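Polyketide synthase PksR (Bacillus subtilis, PDB 4U3V) takes part in synthesis of the antibiotic polyketide bacillaene, this piece being its double-hotdog enoyl-isomerase domain, which shifts a double bond in the growing chain. Local coordinates at residues A[54-67]-A[199-211]. Numbering follows the deposited sequence.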
loop_
_atom_site.group_PDB
_atom_site.type_symbol
_atom_site.label_atom_id
_atom_site.label_comp_id
_atom_site.label_asym_id
_atom_site.label_seq_id
_atom_site.Cartn_x
_atom_site.Cartn_y
_atom_site.Cartn_z
ATOM N N VAL A 54 6.040 4.012 -6.554
ATOM C CA VAL A 54 5.219 2.867 -6.194
ATOM C C VAL A 54 3.799 3.327 -5.841
ATOM O O VAL A 54 3.613 4.358 -5.173
ATOM C CB VAL A 54 5.815 2.038 -5.040
ATOM C CG1 VAL A 54 7.065 1.297 -5.491
ATOM C CG2 VAL A 54 6.083 2.920 -3.830
ATOM N N GLY A 55 2.803 2.565 -6.283
ATOM C CA GLY A 55 1.393 2.906 -5.999
ATOM C C GLY A 55 1.042 2.963 -4.506
ATOM O O GLY A 55 0.147 3.705 -4.092
ATOM N N ALA A 56 1.804 2.222 -3.703
ATOM C CA ALA A 56 1.695 2.278 -2.237
ATOM C C ALA A 56 1.796 3.691 -1.628
ATOM O O ALA A 56 1.314 3.934 -0.514
ATOM C CB ALA A 56 2.741 1.323 -1.625
ATOM N N THR A 57 2.472 4.606 -2.334
ATOM C CA THR A 57 2.623 5.965 -1.877
ATOM C C THR A 57 1.266 6.605 -1.612
ATOM O O THR A 57 1.083 7.369 -0.683
ATOM C CB THR A 57 3.413 6.792 -2.919
ATOM O OG1 THR A 57 4.640 6.095 -3.252
ATOM C CG2 THR A 57 3.771 8.165 -2.340
ATOM N N TYR A 58 0.313 6.339 -2.491
ATOM C CA TYR A 58 -0.925 7.125 -2.517
ATOM C C TYR A 58 -1.817 6.929 -1.296
ATOM O O TYR A 58 -2.347 7.917 -0.768
ATOM C CB TYR A 58 -1.695 6.866 -3.807
ATOM C CG TYR A 58 -0.874 7.077 -5.026
ATOM C CD1 TYR A 58 -0.155 8.251 -5.178
ATOM C CD2 TYR A 58 -0.824 6.119 -6.048
ATOM C CE1 TYR A 58 0.664 8.436 -6.264
ATOM C CE2 TYR A 58 -0.023 6.315 -7.159
ATOM C CZ TYR A 58 0.704 7.481 -7.260
ATOM O OH TYR A 58 1.498 7.710 -8.346
ATOM N N GLY A 59 -1.990 5.680 -0.842
ATOM C CA GLY A 59 -2.810 5.433 0.367
ATOM C C GLY A 59 -2.171 6.114 1.586
ATOM O O GLY A 59 -2.865 6.692 2.438
ATOM N N SER A 60 -0.832 6.116 1.640
ATOM C CA SER A 60 -0.177 6.788 2.780
ATOM C C SER A 60 -0.418 8.314 2.787
ATOM O O SER A 60 -0.610 8.914 3.865
ATOM C CB SER A 60 1.327 6.508 2.762
ATOM O OG SER A 60 1.563 5.095 3.036
ATOM N N LEU A 61 -0.317 8.945 1.618
ATOM C CA LEU A 61 -0.651 10.392 1.476
ATOM C C LEU A 61 -2.114 10.653 1.783
ATOM O O LEU A 61 -2.466 11.655 2.430
ATOM C CB LEU A 61 -0.334 10.891 0.058
ATOM C CG LEU A 61 1.146 11.157 -0.190
ATOM C CD1 LEU A 61 1.419 11.298 -1.689
ATOM C CD2 LEU A 61 1.527 12.429 0.572
ATOM N N ALA A 62 -2.985 9.745 1.355
ATOM C CA ALA A 62 -4.423 9.921 1.686
ATOM C C ALA A 62 -4.722 9.874 3.196
ATOM O O ALA A 62 -5.497 10.699 3.693
ATOM C CB ALA A 62 -5.299 8.923 0.931
ATOM N N ILE A 63 -4.016 9.020 3.925
ATOM C CA ILE A 63 -4.155 8.884 5.382
ATOM C C ILE A 63 -3.614 10.133 6.098
ATOM O O ILE A 63 -4.224 10.647 7.047
ATOM C CB ILE A 63 -3.447 7.628 5.872
ATOM C CG1 ILE A 63 -4.240 6.396 5.393
ATOM C CG2 ILE A 63 -3.266 7.646 7.379
ATOM C CD1 ILE A 63 -3.476 5.094 5.536
ATOM N N GLU A 64 -2.491 10.660 5.621
ATOM C CA GLU A 64 -2.013 11.936 6.146
ATOM C C GLU A 64 -3.021 13.063 5.969
ATOM O O GLU A 64 -3.145 13.911 6.864
ATOM C CB GLU A 64 -0.681 12.340 5.509
ATOM C CG GLU A 64 0.451 11.410 5.869
ATOM C CD GLU A 64 0.622 11.256 7.366
ATOM O OE1 GLU A 64 0.404 12.253 8.090
ATOM O OE2 GLU A 64 0.878 10.124 7.831
ATOM N N ALA A 65 -3.654 13.128 4.801
ATOM C CA ALA A 65 -4.608 14.177 4.496
ATOM C C ALA A 65 -5.803 14.046 5.424
ATOM O O ALA A 65 -6.288 15.049 5.945
ATOM C CB ALA A 65 -5.053 14.140 3.060
ATOM N N PHE A 66 -6.228 12.809 5.688
ATOM C CA PHE A 66 -7.245 12.606 6.745
ATOM C C PHE A 66 -6.885 13.170 8.135
ATOM O O PHE A 66 -7.704 13.862 8.754
ATOM C CB PHE A 66 -7.627 11.117 6.859
ATOM C CG PHE A 66 -8.491 10.811 8.062
ATOM C CD1 PHE A 66 -9.871 10.949 7.977
ATOM C CD2 PHE A 66 -7.915 10.491 9.287
ATOM C CE1 PHE A 66 -10.664 10.681 9.073
ATOM C CE2 PHE A 66 -8.708 10.237 10.402
ATOM C CZ PHE A 66 -10.084 10.360 10.281
ATOM N N PHE A 67 -5.726 12.785 8.668
ATOM C CA PHE A 67 -5.292 13.222 9.997
ATOM C C PHE A 67 -5.066 14.725 10.091
ATOM O O PHE A 67 -5.315 15.330 11.144
ATOM C CB PHE A 67 -4.067 12.456 10.440
ATOM C CG PHE A 67 -4.362 11.044 10.867
ATOM C CD1 PHE A 67 -5.471 10.765 11.668
ATOM C CD2 PHE A 67 -3.550 10.000 10.468
ATOM C CE1 PHE A 67 -5.735 9.469 12.080
ATOM C CE2 PHE A 67 -3.803 8.700 10.892
ATOM C CZ PHE A 67 -4.897 8.434 11.692
ATOM N N HIS A 199 10.915 10.574 4.458
ATOM C CA HIS A 199 9.490 10.384 4.282
ATOM C C HIS A 199 8.814 9.841 5.508
ATOM O O HIS A 199 8.870 8.639 5.768
ATOM C CB HIS A 199 9.235 9.448 3.107
ATOM C CG HIS A 199 9.855 9.926 1.813
ATOM N ND1 HIS A 199 9.297 10.896 1.052
ATOM C CD2 HIS A 199 11.105 9.653 1.248
ATOM C CE1 HIS A 199 10.138 11.198 0.035
ATOM N NE2 HIS A 199 11.216 10.404 0.133
ATOM N N HIS A 200 8.144 10.725 6.243
ATOM C CA HIS A 200 7.576 10.382 7.544
ATOM C C HIS A 200 6.103 10.207 7.335
ATOM O O HIS A 200 5.411 11.162 6.993
ATOM C CB HIS A 200 7.795 11.546 8.527
ATOM C CG HIS A 200 9.254 11.874 8.779
ATOM N ND1 HIS A 200 10.021 11.156 9.625
ATOM C CD2 HIS A 200 10.098 12.830 8.195
ATOM C CE1 HIS A 200 11.285 11.638 9.603
ATOM N NE2 HIS A 200 11.328 12.668 8.739
ATOM N N TYR A 201 5.613 8.983 7.479
ATOM C CA TYR A 201 4.190 8.703 7.311
ATOM C C TYR A 201 3.664 7.904 8.489
ATOM O O TYR A 201 4.370 7.018 8.993
ATOM C CB TYR A 201 3.974 7.822 6.062
ATOM C CG TYR A 201 4.091 8.597 4.770
ATOM C CD1 TYR A 201 3.028 9.358 4.317
ATOM C CD2 TYR A 201 5.282 8.614 4.049
ATOM C CE1 TYR A 201 3.115 10.092 3.130
ATOM C CE2 TYR A 201 5.414 9.404 2.896
ATOM C CZ TYR A 201 4.308 10.085 2.416
ATOM O OH TYR A 201 4.390 10.882 1.281
ATOM N N THR A 202 2.431 8.191 8.898
ATOM C CA THR A 202 1.795 7.450 10.011
ATOM C C THR A 202 1.607 5.988 9.624
ATOM O O THR A 202 1.971 5.083 10.383
ATOM C CB THR A 202 0.425 8.035 10.354
ATOM O OG1 THR A 202 0.589 9.379 10.810
ATOM C CG2 THR A 202 -0.290 7.177 11.424
ATOM N N VAL A 203 1.139 5.777 8.391
ATOM C CA VAL A 203 1.056 4.445 7.816
ATOM C C VAL A 203 2.058 4.343 6.671
ATOM O O VAL A 203 1.955 5.077 5.692
ATOM C CB VAL A 203 -0.387 4.163 7.333
ATOM C CG1 VAL A 203 -0.457 2.873 6.537
ATOM C CG2 VAL A 203 -1.352 4.131 8.518
ATOM N N SER A 204 3.108 3.557 6.884
ATOM C CA SER A 204 4.222 3.546 5.934
ATOM C C SER A 204 3.729 3.027 4.586
ATOM O O SER A 204 3.059 1.987 4.545
ATOM C CB SER A 204 5.291 2.596 6.425
ATOM O OG SER A 204 6.412 2.597 5.546
ATOM N N PRO A 205 4.198 3.627 3.488
ATOM C CA PRO A 205 3.994 2.987 2.176
ATOM C C PRO A 205 4.639 1.628 2.118
ATOM O O PRO A 205 4.214 0.779 1.322
ATOM C CB PRO A 205 4.685 3.927 1.182
ATOM C CG PRO A 205 5.355 4.967 1.982
ATOM C CD PRO A 205 4.874 4.932 3.394
ATOM N N LEU A 206 5.650 1.379 2.956
ATOM C CA LEU A 206 6.213 0.029 2.966
ATOM C C LEU A 206 5.227 -1.009 3.467
ATOM O O LEU A 206 5.339 -2.171 3.074
ATOM C CB LEU A 206 7.521 -0.073 3.770
ATOM C CG LEU A 206 8.668 0.843 3.300
ATOM C CD1 LEU A 206 9.888 0.645 4.200
ATOM C CD2 LEU A 206 9.022 0.600 1.840
ATOM N N MET A 207 4.223 -0.592 4.236
ATOM C CA MET A 207 3.224 -1.558 4.745
ATOM C C MET A 207 2.323 -1.986 3.585
ATOM O O MET A 207 2.197 -3.189 3.226
ATOM C CB MET A 207 2.381 -0.875 5.827
ATOM C CG MET A 207 1.145 -1.652 6.242
ATOM S SD MET A 207 1.713 -2.991 7.298
ATOM C CE MET A 207 1.784 -2.014 8.804
ATOM N N THR A 208 1.804 -0.993 2.893
ATOM C CA THR A 208 0.948 -1.281 1.745
ATOM C C THR A 208 1.705 -2.001 0.656
ATOM O O THR A 208 1.220 -2.947 0.036
ATOM C CB THR A 208 0.390 0.065 1.220
ATOM O OG1 THR A 208 -0.262 0.738 2.310
ATOM C CG2 THR A 208 -0.556 -0.152 0.053
ATOM N N ASN A 209 2.944 -1.615 0.416
ATOM C CA ASN A 209 3.652 -2.292 -0.622
ATOM C C ASN A 209 3.961 -3.761 -0.237
ATOM O O ASN A 209 4.060 -4.603 -1.119
ATOM C CB ASN A 209 4.955 -1.541 -0.954
ATOM C CG ASN A 209 5.573 -2.031 -2.238
ATOM O OD1 ASN A 209 5.061 -1.741 -3.320
ATOM N ND2 ASN A 209 6.682 -2.820 -2.133
ATOM N N SER A 210 4.190 -4.033 1.055
ATOM C CA SER A 210 4.467 -5.392 1.489
ATOM C C SER A 210 3.271 -6.267 1.181
ATOM O O SER A 210 3.437 -7.441 0.788
ATOM C CB SER A 210 4.767 -5.427 2.989
ATOM O OG SER A 210 6.011 -4.764 3.186
ATOM N N ALA A 211 2.087 -5.674 1.261
ATOM C CA ALA A 211 0.870 -6.417 0.942
ATOM C C ALA A 211 0.864 -6.771 -0.546
ATOM O O ALA A 211 0.544 -7.888 -0.930
ATOM C CB ALA A 211 -0.394 -5.637 1.356
HETATM O O HOH W 1 0.052 3.189 1.591
HETATM O O HOH W 2 2.904 -0.521 -4.533
HETATM O O HOH W 3 0.136 7.861 6.548
#
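Glu64 OE2 is gripped by both polar groups of Thr202: the backbone N of Thr202 donates to it at 2.7 Å, almost straight at 172° and nearly end-on to the C-O bond, while Thr202 OG1 reaches the syn lone pair of the same oxygen at 3.1 Å. A water lies between Glu64 OE2 and Val203 N and accepts from the latter. With Glu64 CG anti to the carbonyl carbon (chi1 -66°), that atom sits 3.6 Å from CD1 of the Tyr201 ring; a bend at the second torsion then turns the carboxylate toward Thr202.

One turn earlier, Ser60 OG donates to Val203 O at 2.7 Å, arriving tilted from the carbonyl plane. The same OG accepts from a second water, which also donates to Ala56 O and bonds Thr208 OG1; Thr208 OG1 has a further partner in Tyr278. Leu61 CD2 meets the edge of the Tyr201 ring, 3.3 Å from Tyr201 OH, whose hydrogen bond goes to Asp33. Ile63 CD1 lies 3.7 Å from Val203 CB, the two side chains crossing at about a right angle. Ala56 CB packs against the first turn of helix 205-219, 3.7 Å from Asn209 CB and touching Thr208 CB; Ser204 caps that helix by accepting from Leu206 N.

The axes of the two helical segments approach to 8.0 Å, with their N-to-C directions 138° apart, joining the N-terminal and C-terminal hotdog folds of the dehydratase-like domain. Behind helix 56-69, Tyr58, Ala62 and Ala65 pack on strand 108-116, which Leu61 also touches; behind helix 205-219, Met207 rests on strands 183-190 and 274-283.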